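Local coordinates for dimeric protein of unknown function and ferredoxin-like fold (PDB 3FMB) that is of unknown function but forms a dimer of ferredoxin-like subunits and belongs to the stress-responsive alpha/beta barrel family, at residues 26-31 against 72-77; 47-52 against 95-100; 56-61 against 80-85; 62-67 against 76-81. One frame throughout, in Å; residues are numbered along the deposited sequence.

Contact 1: residues 26-31 against 72-77. With EDO (1,2-ethanediol), chain D.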
# COMPACT_ATOMS: atom_id res chain seq x y z
N LEU A 26 -0.07 -4.91 1.15
CA LEU A 26 1.24 -5.34 0.63
C LEU A 26 1.58 -6.71 1.24
O LEU A 26 1.25 -6.98 2.42
CB LEU A 26 2.31 -4.32 1.00
CG LEU A 26 2.16 -2.89 0.49
CD1 LEU A 26 3.38 -2.00 0.94
CD2 LEU A 26 1.87 -2.77 -0.98
N PHE A 27 2.18 -7.55 0.41
CA PHE A 27 2.64 -8.87 0.80
C PHE A 27 4.16 -9.05 0.57
O PHE A 27 4.73 -8.61 -0.45
CB PHE A 27 1.93 -9.96 -0.01
CG PHE A 27 0.46 -9.99 0.18
CD1 PHE A 27 -0.10 -10.71 1.22
CD2 PHE A 27 -0.37 -9.30 -0.70
CE1 PHE A 27 -1.50 -10.74 1.40
CE2 PHE A 27 -1.76 -9.34 -0.53
CZ PHE A 27 -2.31 -10.06 0.49
N LYS A 28 4.76 -9.79 1.49
CA LYS A 28 6.15 -10.24 1.39
C LYS A 28 6.16 -11.76 1.48
O LYS A 28 5.58 -12.38 2.39
CB LYS A 28 6.97 -9.60 2.50
CG LYS A 28 8.46 -9.94 2.43
CD LYS A 28 9.30 -9.06 3.39
CE LYS A 28 10.75 -9.49 3.39
NZ LYS A 28 11.68 -8.36 3.78
N LEU A 29 6.84 -12.38 0.55
CA LEU A 29 6.93 -13.81 0.52
C LEU A 29 8.19 -14.20 1.28
O LEU A 29 9.13 -13.41 1.38
CB LEU A 29 6.99 -14.29 -0.92
CG LEU A 29 5.78 -13.93 -1.79
CD1 LEU A 29 6.09 -14.62 -3.16
CD2 LEU A 29 4.44 -14.37 -1.18
N ARG A 30 8.22 -15.43 1.78
CA ARG A 30 9.38 -15.89 2.57
C ARG A 30 10.68 -15.81 1.78
O ARG A 30 10.75 -16.20 0.62
CB ARG A 30 9.22 -17.34 3.06
CG ARG A 30 8.05 -17.61 3.94
CD ARG A 30 8.06 -19.06 4.42
NE ARG A 30 7.52 -19.95 3.39
CZ ARG A 30 8.23 -20.79 2.64
NH1 ARG A 30 9.54 -20.91 2.79
NH2 ARG A 30 7.60 -21.54 1.75
N ASP A 31 11.73 -15.32 2.45
CA ASP A 31 13.02 -15.10 1.84
C ASP A 31 13.59 -16.35 1.14
O ASP A 31 14.20 -16.26 0.08
CB ASP A 31 14.02 -14.64 2.90
CG ASP A 31 13.86 -13.19 3.28
OD1 ASP A 31 13.30 -12.39 2.48
OD2 ASP A 31 14.33 -12.84 4.39
N GLU A 72 13.67 -2.40 -2.52
CA GLU A 72 12.56 -2.74 -1.63
C GLU A 72 12.45 -4.25 -1.49
O GLU A 72 12.91 -4.98 -2.35
CB GLU A 72 11.26 -2.12 -2.17
CG GLU A 72 11.35 -0.60 -2.28
CD GLU A 72 11.51 0.10 -0.92
OE1 GLU A 72 11.40 -0.56 0.14
OE2 GLU A 72 11.75 1.34 -0.91
N THR A 73 11.87 -4.71 -0.40
CA THR A 73 11.82 -6.14 -0.10
C THR A 73 10.43 -6.78 -0.09
O THR A 73 10.32 -7.98 0.08
CB THR A 73 12.50 -6.44 1.25
OG1 THR A 73 11.78 -5.81 2.31
CG2 THR A 73 14.02 -5.97 1.22
N TRP A 74 9.37 -6.00 -0.24
CA TRP A 74 8.02 -6.53 -0.34
C TRP A 74 7.75 -6.77 -1.80
O TRP A 74 8.29 -6.08 -2.67
CB TRP A 74 6.99 -5.58 0.29
CG TRP A 74 7.19 -5.55 1.80
CD1 TRP A 74 8.30 -5.17 2.48
CD2 TRP A 74 6.24 -5.97 2.78
NE1 TRP A 74 8.12 -5.34 3.83
CE2 TRP A 74 6.86 -5.82 4.05
CE3 TRP A 74 4.96 -6.48 2.72
CZ2 TRP A 74 6.20 -6.13 5.25
CZ3 TRP A 74 4.32 -6.82 3.90
CH2 TRP A 74 4.94 -6.63 5.16
N ASN A 75 6.98 -7.81 -2.09
CA ASN A 75 6.88 -8.30 -3.47
C ASN A 75 5.62 -7.90 -4.23
O ASN A 75 5.63 -7.75 -5.45
CB ASN A 75 6.97 -9.85 -3.55
CG ASN A 75 7.98 -10.45 -2.58
OD1 ASN A 75 7.68 -10.63 -1.42
ND2 ASN A 75 9.15 -10.77 -3.06
N ILE A 76 4.53 -7.76 -3.51
CA ILE A 76 3.22 -7.64 -4.11
C ILE A 76 2.42 -6.51 -3.43
O ILE A 76 2.37 -6.44 -2.18
CB ILE A 76 2.38 -8.96 -3.95
CG1 ILE A 76 3.08 -10.19 -4.59
CG2 ILE A 76 0.94 -8.72 -4.50
CD1 ILE A 76 2.43 -11.57 -4.13
N ALA A 77 1.77 -5.68 -4.26
CA ALA A 77 0.87 -4.65 -3.77
C ALA A 77 -0.52 -4.92 -4.36
O ALA A 77 -0.63 -5.23 -5.56
CB ALA A 77 1.33 -3.26 -4.21
C1 EDO D . 12.59 -8.07 -3.81
O1 EDO D . 13.16 -6.84 -4.22
C2 EDO D . 11.09 -7.88 -3.60
O2 EDO D . 10.41 -7.68 -4.83
O HOH W 1 10.56 -12.33 -0.53
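Lys28 lies across the indole of Trp74. Its CB sits over one face, 3.9 Å from the centroid of the six-membered ring, as a CH-pi contact. The chain then runs on, extended, past the carbonyl of Thr73. Its NZ ends in a weak hydrogen bond to Thr73 OG1. The far rim of the indole fills the hollow beside the 26-27 backbone, with Trp74 CZ3 3.4 Å from Leu26 O. Leu26 CD2 presses tightly on Ala77 CB, at 3.3 Å. On the other face of the sheet Phe27 CD2 meets Ile76 CG2.

The strands pair antiparallel, and Asn75 and Ile76 form a classic beta bulge opposite Phe27. Phe27 O takes both of their N-H groups, from Asn75 N at 2.9 Å and Ile76 N at 3.2 Å. The side-chain amide of Asn75, itself in the bulge, reaches further along the strand, and its OD1 accepts from Leu29 N at 2.8 Å. A water bridges Leu29 O and Asn75 ND2.

Strand 108-117 flanks strand 21-29 on its other edge. Met42 and Phe45 of helix 35-50 pack on Ile76. On the opposite face Ala112 and Val114 of the second subunit meet Leu26 and Ala77.

Contact 2: residues 47-52 against 95-100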
# COMPACT_ATOMS: atom_id res chain seq x y z
N GLU A 47 -3.01 -12.36 -11.69
CA GLU A 47 -4.04 -12.80 -12.63
C GLU A 47 -5.37 -13.10 -11.94
O GLU A 47 -6.43 -12.73 -12.45
CB GLU A 47 -3.58 -14.05 -13.39
CG GLU A 47 -4.51 -14.48 -14.53
CD GLU A 47 -4.17 -15.87 -15.06
OE1 GLU A 47 -3.95 -16.00 -16.28
OE2 GLU A 47 -4.13 -16.84 -14.26
N ALA A 48 -5.31 -13.78 -10.79
CA ALA A 48 -6.51 -14.20 -10.06
C ALA A 48 -7.25 -13.00 -9.47
O ALA A 48 -8.48 -12.94 -9.57
CB ALA A 48 -6.14 -15.22 -8.95
N ILE A 49 -6.51 -12.07 -8.88
CA ILE A 49 -7.12 -10.85 -8.33
C ILE A 49 -7.75 -9.99 -9.41
O ILE A 49 -8.88 -9.48 -9.26
CB ILE A 49 -6.11 -10.02 -7.51
CG1 ILE A 49 -5.69 -10.79 -6.24
CG2 ILE A 49 -6.71 -8.63 -7.17
CD1 ILE A 49 -6.82 -11.04 -5.15
N GLU A 50 -7.05 -9.84 -10.52
CA GLU A 50 -7.50 -8.97 -11.58
C GLU A 50 -8.73 -9.53 -12.34
O GLU A 50 -9.45 -8.76 -12.95
CB GLU A 50 -6.30 -8.56 -12.46
CG GLU A 50 -5.36 -7.63 -11.64
CD GLU A 50 -4.17 -7.04 -12.39
OE1 GLU A 50 -3.86 -7.54 -13.48
OE2 GLU A 50 -3.54 -6.05 -11.89
N ALA A 51 -9.02 -10.82 -12.20
CA ALA A 51 -10.22 -11.46 -12.74
C ALA A 51 -11.46 -11.30 -11.84
O ALA A 51 -12.57 -11.63 -12.26
CB ALA A 51 -9.98 -12.94 -13.00
N LEU A 52 -11.29 -10.77 -10.64
CA LEU A 52 -12.39 -10.72 -9.67
C LEU A 52 -13.50 -9.71 -9.96
O LEU A 52 -14.64 -9.98 -9.63
CB LEU A 52 -11.84 -10.46 -8.26
CG LEU A 52 -10.96 -11.55 -7.61
CD1 LEU A 52 -10.48 -11.05 -6.24
CD2 LEU A 52 -11.74 -12.87 -7.51
N PRO A 95 -15.86 -16.31 -2.02
CA PRO A 95 -15.14 -17.53 -2.37
C PRO A 95 -14.08 -17.36 -3.45
O PRO A 95 -13.01 -17.99 -3.39
CB PRO A 95 -16.26 -18.46 -2.85
CG PRO A 95 -17.44 -18.02 -2.10
CD PRO A 95 -17.33 -16.54 -2.08
N GLU A 96 -14.37 -16.51 -4.43
CA GLU A 96 -13.45 -16.25 -5.53
C GLU A 96 -12.21 -15.50 -5.03
O GLU A 96 -11.09 -15.74 -5.48
CB GLU A 96 -14.16 -15.44 -6.62
CG GLU A 96 -15.37 -16.15 -7.21
CD GLU A 96 -14.99 -17.45 -7.76
OE1 GLU A 96 -13.95 -17.49 -8.43
OE2 GLU A 96 -15.68 -18.43 -7.49
N HIS A 97 -12.42 -14.57 -4.10
CA HIS A 97 -11.31 -13.89 -3.48
C HIS A 97 -10.48 -14.83 -2.58
O HIS A 97 -9.23 -14.82 -2.62
CB HIS A 97 -11.73 -12.66 -2.67
CG HIS A 97 -10.57 -12.08 -1.94
ND1 HIS A 97 -10.37 -12.26 -0.59
CD2 HIS A 97 -9.44 -11.49 -2.42
CE1 HIS A 97 -9.20 -11.73 -0.26
NE2 HIS A 97 -8.61 -11.29 -1.35
N VAL A 98 -11.16 -15.63 -1.78
CA VAL A 98 -10.46 -16.59 -0.92
C VAL A 98 -9.57 -17.51 -1.74
O VAL A 98 -8.40 -17.75 -1.36
CB VAL A 98 -11.46 -17.41 -0.07
CG1 VAL A 98 -10.76 -18.58 0.65
CG2 VAL A 98 -12.18 -16.50 0.98
N ALA A 99 -10.08 -18.01 -2.87
CA ALA A 99 -9.24 -18.85 -3.77
C ALA A 99 -8.00 -18.09 -4.25
O ALA A 99 -6.90 -18.67 -4.29
CB ALA A 99 -10.05 -19.35 -4.96
N ALA A 100 -8.17 -16.82 -4.64
CA ALA A 100 -7.04 -15.98 -5.09
C ALA A 100 -6.00 -15.86 -3.97
O ALA A 100 -4.78 -16.04 -4.19
CB ALA A 100 -7.53 -14.60 -5.51
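Leu52 and Ala100 have the most surface buried here, followed by His97. Leu52 reaches helix 95-102 with both methyls. CD2 touches the Glu96 backbone and side chain, at 3.6 Å from both Glu96 O and Glu96 CB. CD1, the other branch, comes to the edge of the His97 imidazole, in the ring plane and 4.0 Å from His97 CD2. The side chain therefore straddles the start of the helix. Its CG is anti to the carbonyl carbon (chi1 -66°), which carries both methyls toward helix 95-102.

Ala100 and Ala48 are both small, consistent with the close approach of the backbones here. Ala100 CA lies 5.3 Å from Ala48 CA, and Ala100 CB meets Ala48 CB at 3.8 Å. Ile49 CD1 rests on the same Ala100 methyl, at 3.6 Å. In the ferredoxin-like fold the helices pack together on one face of the antiparallel sheet, and this contact joins the end of helix 35-50 to helix 95-102 within that layer. Methyl groups make most of it, with one carbonyl and the imidazole edge among their partners.

His97 lies alongside Ile49, pointing the same way, and Ile49 CD1 reaches the ring edge 3.8 Å from His97 CD2. With CG anti to the backbone N (chi1 174°), the ring stands off its helix beside Ile49. Its ND1 is hydrogen-bonded to Ala92 O of helix 85-93, which helps fix the ring's rotation. Tyr91 of the same helix touches Ile49, Leu52 and His97.

Contact 3: residues 56-61 against 80-85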
# COMPACT_ATOMS: atom_id res chain seq x y z
N ILE A 56 -17.21 -10.18 -8.61
CA ILE A 56 -17.50 -9.45 -7.37
C ILE A 56 -17.84 -7.99 -7.67
O ILE A 56 -16.96 -7.14 -7.85
CB ILE A 56 -16.32 -9.50 -6.35
CG1 ILE A 56 -15.79 -10.93 -6.20
CG2 ILE A 56 -16.80 -8.91 -5.00
CD1 ILE A 56 -14.63 -11.13 -5.16
N SER A 57 -19.14 -7.72 -7.72
CA SER A 57 -19.63 -6.44 -8.22
C SER A 57 -19.28 -5.27 -7.30
O SER A 57 -19.17 -4.14 -7.78
CB SER A 57 -21.15 -6.50 -8.42
OG SER A 57 -21.81 -6.54 -7.17
N VAL A 58 -19.08 -5.51 -6.01
CA VAL A 58 -18.73 -4.41 -5.09
C VAL A 58 -17.31 -3.83 -5.30
O VAL A 58 -17.00 -2.78 -4.73
CB VAL A 58 -18.93 -4.76 -3.56
CG1 VAL A 58 -20.37 -5.08 -3.25
CG2 VAL A 58 -18.00 -5.86 -3.09
N ILE A 59 -16.44 -4.50 -6.07
CA ILE A 59 -15.12 -3.93 -6.38
C ILE A 59 -15.28 -2.74 -7.30
O ILE A 59 -15.81 -2.88 -8.41
CB ILE A 59 -14.14 -4.94 -7.06
CG1 ILE A 59 -13.90 -6.17 -6.17
CG2 ILE A 59 -12.78 -4.25 -7.39
CD1 ILE A 59 -13.18 -7.37 -6.94
N ARG A 60 -14.84 -1.57 -6.85
CA ARG A 60 -14.94 -0.34 -7.66
C ARG A 60 -13.65 -0.15 -8.51
O ARG A 60 -13.69 0.35 -9.60
CB ARG A 60 -15.19 0.87 -6.76
CG ARG A 60 -16.43 0.72 -5.89
CD ARG A 60 -17.69 0.79 -6.77
NE ARG A 60 -18.90 0.53 -6.01
CZ ARG A 60 -19.72 -0.51 -6.21
NH1 ARG A 60 -19.50 -1.39 -7.18
NH2 ARG A 60 -20.78 -0.66 -5.44
N LYS A 61 -12.53 -0.57 -7.97
CA LYS A 61 -11.26 -0.58 -8.67
C LYS A 61 -10.38 -1.59 -7.96
O LYS A 61 -10.45 -1.70 -6.75
CB LYS A 61 -10.59 0.80 -8.57
CG LYS A 61 -9.30 0.90 -9.34
CD LYS A 61 -8.80 2.33 -9.36
CE LYS A 61 -7.43 2.44 -10.00
NZ LYS A 61 -7.23 3.85 -10.43
N SER A 80 -6.96 -1.11 -4.14
CA SER A 80 -8.35 -1.27 -4.46
C SER A 80 -9.22 -0.20 -3.82
O SER A 80 -8.82 0.44 -2.84
CB SER A 80 -8.80 -2.68 -4.04
OG SER A 80 -8.73 -2.82 -2.65
N GLU A 81 -10.41 -0.02 -4.39
CA GLU A 81 -11.40 0.95 -3.94
C GLU A 81 -12.77 0.29 -3.79
O GLU A 81 -13.18 -0.51 -4.63
CB GLU A 81 -11.50 2.14 -4.92
CG GLU A 81 -10.19 2.98 -4.97
CD GLU A 81 -10.16 4.04 -6.04
OE1 GLU A 81 -11.20 4.29 -6.68
OE2 GLU A 81 -9.10 4.65 -6.23
N PHE A 82 -13.46 0.66 -2.71
CA PHE A 82 -14.82 0.18 -2.38
C PHE A 82 -15.63 1.35 -1.82
O PHE A 82 -15.07 2.37 -1.43
CB PHE A 82 -14.77 -0.95 -1.33
CG PHE A 82 -13.99 -2.16 -1.76
CD1 PHE A 82 -12.61 -2.24 -1.56
CD2 PHE A 82 -14.65 -3.24 -2.35
CE1 PHE A 82 -11.90 -3.40 -1.97
CE2 PHE A 82 -13.98 -4.35 -2.77
CZ PHE A 82 -12.60 -4.46 -2.58
N ASP A 83 -16.94 1.18 -1.74
CA ASP A 83 -17.81 2.22 -1.18
C ASP A 83 -17.67 2.37 0.32
O ASP A 83 -17.81 3.47 0.85
CB ASP A 83 -19.26 1.92 -1.50
CG ASP A 83 -19.57 2.05 -2.96
OD1 ASP A 83 -18.78 2.65 -3.73
OD2 ASP A 83 -20.63 1.55 -3.35
N ASN A 84 -17.41 1.26 1.00
CA ASN A 84 -17.36 1.24 2.46
C ASN A 84 -16.72 -0.05 2.98
O ASN A 84 -16.44 -0.96 2.20
CB ASN A 84 -18.79 1.40 3.02
CG ASN A 84 -19.71 0.35 2.48
OD1 ASN A 84 -19.45 -0.85 2.65
ND2 ASN A 84 -20.76 0.78 1.80
N LEU A 85 -16.51 -0.13 4.29
CA LEU A 85 -15.84 -1.31 4.87
C LEU A 85 -16.68 -2.59 4.81
O LEU A 85 -16.13 -3.66 4.84
CB LEU A 85 -15.43 -1.09 6.32
CG LEU A 85 -14.21 -0.24 6.63
CD1 LEU A 85 -14.03 -0.26 8.13
CD2 LEU A 85 -12.94 -0.77 5.86
O HOH W 2 -18.11 -1.00 -3.28
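Arg60 takes hold of Asp83 from the side, with NE and NH2 each aimed at a different carboxylate oxygen. NE lies 3.1 Å from Asp83 OD1 and NH2 3.0 Å from Asp83 OD2, which makes a two-pronged salt bridge. The oxygens lie in the guanidinium plane, but the nitrogens meet the carboxylate from above its plane. The two flat groups are turned 52° apart. A bend at chi2 (-70°) in Arg60 swings the guanidinium back over its own loop, where NH1 makes a weak bond to Ser57 O. A water beside the salt bridge links Val58 O to Asp83 N.

Lys61 and Glu81 behave differently. They stand side by side and point the same way, in contact through their chains, with Lys61 CD 3.9 Å from Glu81 OE2. Their charged ends do not touch. Glu81 OE2 has a weak hydrogen bond from Tyr79 OH instead.

Phe82 and Ile59 also run alongside each other, with Phe82 CE2 3.9 Å from Ile59 CG1. Tyr91 of helix 85-93 meets the Phe82 ring, which places this pair under the helix layer.

A type I turn, Ile56 to Ile59, leads the loop into strand 61-66. Arg60 N donates to Glu81 O at 3.0 Å, Lys61 N does so weakly, and Glu81 N returns a bond to Lys61 O. Arg60 and Lys61 opposite Glu81 form a classic beta bulge where this chain's outermost strand begins.

Contact 4: residues 62-67 against 76-81; sequences IEVGLN and IALYSE. With EDO (1,2-ethanediol), chain D.
The Tyr79 ring meets the Glu63 carboxylate obliquely, their planes 45° apart. Glu63 OE2 comes within 3.7 Å of Tyr79 CD2. The ring also stacks on Tyr79 of the second subunit, and Lys22 of that subunit makes a cation-pi contact with it. Glu63 OE2 is held from the same subunit, by a salt bridge to Lys22 and a hydrogen bond with Tyr116. Glu63 CG sits between its backbone N and carbonyl carbon (chi1 70°), which brings the carboxylate over toward Tyr79. Tyr79 OH bonds to Lys22 of its own chain.

Ala77 CB is on this dimer-facing side too, and Gly65 is its partner across the strands. The two pair through both backbone bonds, Gly65 N to Ala77 O and Ala77 N to Gly65 O, each 2.8 Å. Glu63 and Tyr79 form the second such pair, with Tyr79 N to Glu63 O at 3.0 Å and nearly straight (173°).

The other face is mostly apolar. Val64 CG1 meets Ile76 CG2 at 3.8 Å, and Leu66 CD2 lies alongside Ile76 CG1 at 4.0 Å. Ile62 CG1 rests on Ser80 CB.

The pair is a beta hairpin, its strands 161° apart in direction. Strand 61-66 is the sheet edge within this chain, and strand 21-29 flanks strand 76-82 beyond. Helix 35-50 covers Ile62, Val64 and Ile76, and Tyr91 of helix 85-93 covers Ile62 and Leu78.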
# COMPACT_ATOMS: atom_id res chain seq x y z
N ILE A 62 -9.58 -2.35 -8.72
CA ILE A 62 -8.60 -3.27 -8.14
C ILE A 62 -7.44 -3.44 -9.12
O ILE A 62 -7.61 -3.44 -10.33
CB ILE A 62 -9.20 -4.66 -7.71
CG1 ILE A 62 -8.29 -5.42 -6.74
CG2 ILE A 62 -9.64 -5.49 -9.01
CD1 ILE A 62 -9.05 -6.44 -5.82
N GLU A 63 -6.24 -3.49 -8.57
CA GLU A 63 -5.07 -3.84 -9.35
C GLU A 63 -4.02 -4.46 -8.45
O GLU A 63 -3.98 -4.17 -7.24
CB GLU A 63 -4.50 -2.60 -10.03
CG GLU A 63 -3.86 -1.62 -9.08
CD GLU A 63 -3.57 -0.26 -9.69
OE1 GLU A 63 -4.14 0.07 -10.75
OE2 GLU A 63 -2.81 0.50 -9.07
N VAL A 64 -3.18 -5.31 -9.06
CA VAL A 64 -2.04 -5.89 -8.35
C VAL A 64 -0.76 -5.41 -9.02
O VAL A 64 -0.61 -5.54 -10.23
CB VAL A 64 -2.12 -7.43 -8.31
CG1 VAL A 64 -0.80 -8.03 -7.80
CG2 VAL A 64 -3.33 -7.85 -7.43
N GLY A 65 0.14 -4.88 -8.20
CA GLY A 65 1.44 -4.42 -8.64
C GLY A 65 2.53 -5.33 -8.12
O GLY A 65 2.55 -5.72 -6.98
N LEU A 66 3.44 -5.70 -9.02
CA LEU A 66 4.59 -6.52 -8.65
C LEU A 66 5.84 -5.62 -8.55
O LEU A 66 6.12 -4.83 -9.46
CB LEU A 66 4.76 -7.66 -9.68
CG LEU A 66 3.58 -8.63 -9.86
CD1 LEU A 66 4.00 -9.77 -10.79
CD2 LEU A 66 3.11 -9.09 -8.45
N ASN A 67 6.54 -5.68 -7.41
CA ASN A 67 7.62 -4.79 -7.15
C ASN A 67 8.73 -4.81 -8.20
O ASN A 67 9.21 -5.87 -8.59
CB ASN A 67 8.24 -5.11 -5.80
CG ASN A 67 9.37 -4.18 -5.48
OD1 ASN A 67 9.21 -2.97 -5.50
ND2 ASN A 67 10.54 -4.75 -5.25
N ILE A 76 4.53 -7.76 -3.51
CA ILE A 76 3.22 -7.64 -4.11
C ILE A 76 2.42 -6.51 -3.43
O ILE A 76 2.37 -6.44 -2.18
CB ILE A 76 2.38 -8.96 -3.95
CG1 ILE A 76 3.08 -10.19 -4.59
CG2 ILE A 76 0.94 -8.72 -4.50
CD1 ILE A 76 2.43 -11.57 -4.13
N ALA A 77 1.77 -5.68 -4.26
CA ALA A 77 0.87 -4.65 -3.77
C ALA A 77 -0.52 -4.92 -4.36
O ALA A 77 -0.63 -5.23 -5.56
CB ALA A 77 1.33 -3.26 -4.21
N LEU A 78 -1.55 -4.80 -3.52
CA LEU A 78 -2.93 -4.79 -3.97
C LEU A 78 -3.50 -3.42 -3.63
O LEU A 78 -3.44 -2.96 -2.48
CB LEU A 78 -3.70 -5.89 -3.25
CG LEU A 78 -5.15 -6.12 -3.72
CD1 LEU A 78 -5.44 -7.64 -3.60
CD2 LEU A 78 -6.12 -5.24 -2.86
N TYR A 79 -3.99 -2.75 -4.64
CA TYR A 79 -4.58 -1.44 -4.50
C TYR A 79 -6.02 -1.55 -4.97
O TYR A 79 -6.27 -1.99 -6.08
CB TYR A 79 -3.80 -0.43 -5.33
CG TYR A 79 -4.47 0.93 -5.38
CD1 TYR A 79 -4.28 1.86 -4.34
CD2 TYR A 79 -5.34 1.27 -6.42
CE1 TYR A 79 -4.92 3.11 -4.37
CE2 TYR A 79 -5.98 2.52 -6.44
CZ TYR A 79 -5.76 3.43 -5.40
OH TYR A 79 -6.38 4.65 -5.44
N SER A 80 -6.96 -1.11 -4.14
CA SER A 80 -8.35 -1.27 -4.46
C SER A 80 -9.22 -0.20 -3.82
O SER A 80 -8.82 0.44 -2.84
CB SER A 80 -8.80 -2.68 -4.04
OG SER A 80 -8.73 -2.82 -2.65
N GLU A 81 -10.41 -0.02 -4.39
CA GLU A 81 -11.40 0.95 -3.94
C GLU A 81 -12.77 0.29 -3.79
O GLU A 81 -13.18 -0.51 -4.63
CB GLU A 81 -11.50 2.14 -4.92
CG GLU A 81 -10.19 2.98 -4.97
CD GLU A 81 -10.16 4.04 -6.04
OE1 GLU A 81 -11.20 4.29 -6.68
OE2 GLU A 81 -9.10 4.65 -6.23
C1 EDO D . 12.59 -8.07 -3.81
O1 EDO D . 13.16 -6.84 -4.22
C2 EDO D . 11.09 -7.88 -3.60
O2 EDO D . 10.41 -7.68 -4.83

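Contacts 1, 3 and 4 all use strand 76-82. Contact 1 pairs it with strand 21-29, while contacts 3 and 4 join it to strand 61-66 and the loop before it. Contacts 1 and 3 lie at opposite ends, their centres about 23 Å apart. Contact 4 is between them, its centre about 12 Å from that of contact 1 and about 13 Å from that of contact 3. Contact 2 touches contacts 3 and 4 but not contact 1. Along the chain, contacts 3 and 4 are nested inside the loop that contact 2 closes, and contact 1 crosses contacts 2 and 3. Contacts 1, 3 and 4 build the sheet and contact 2 the helix layer on one face; the other face meets the second subunit.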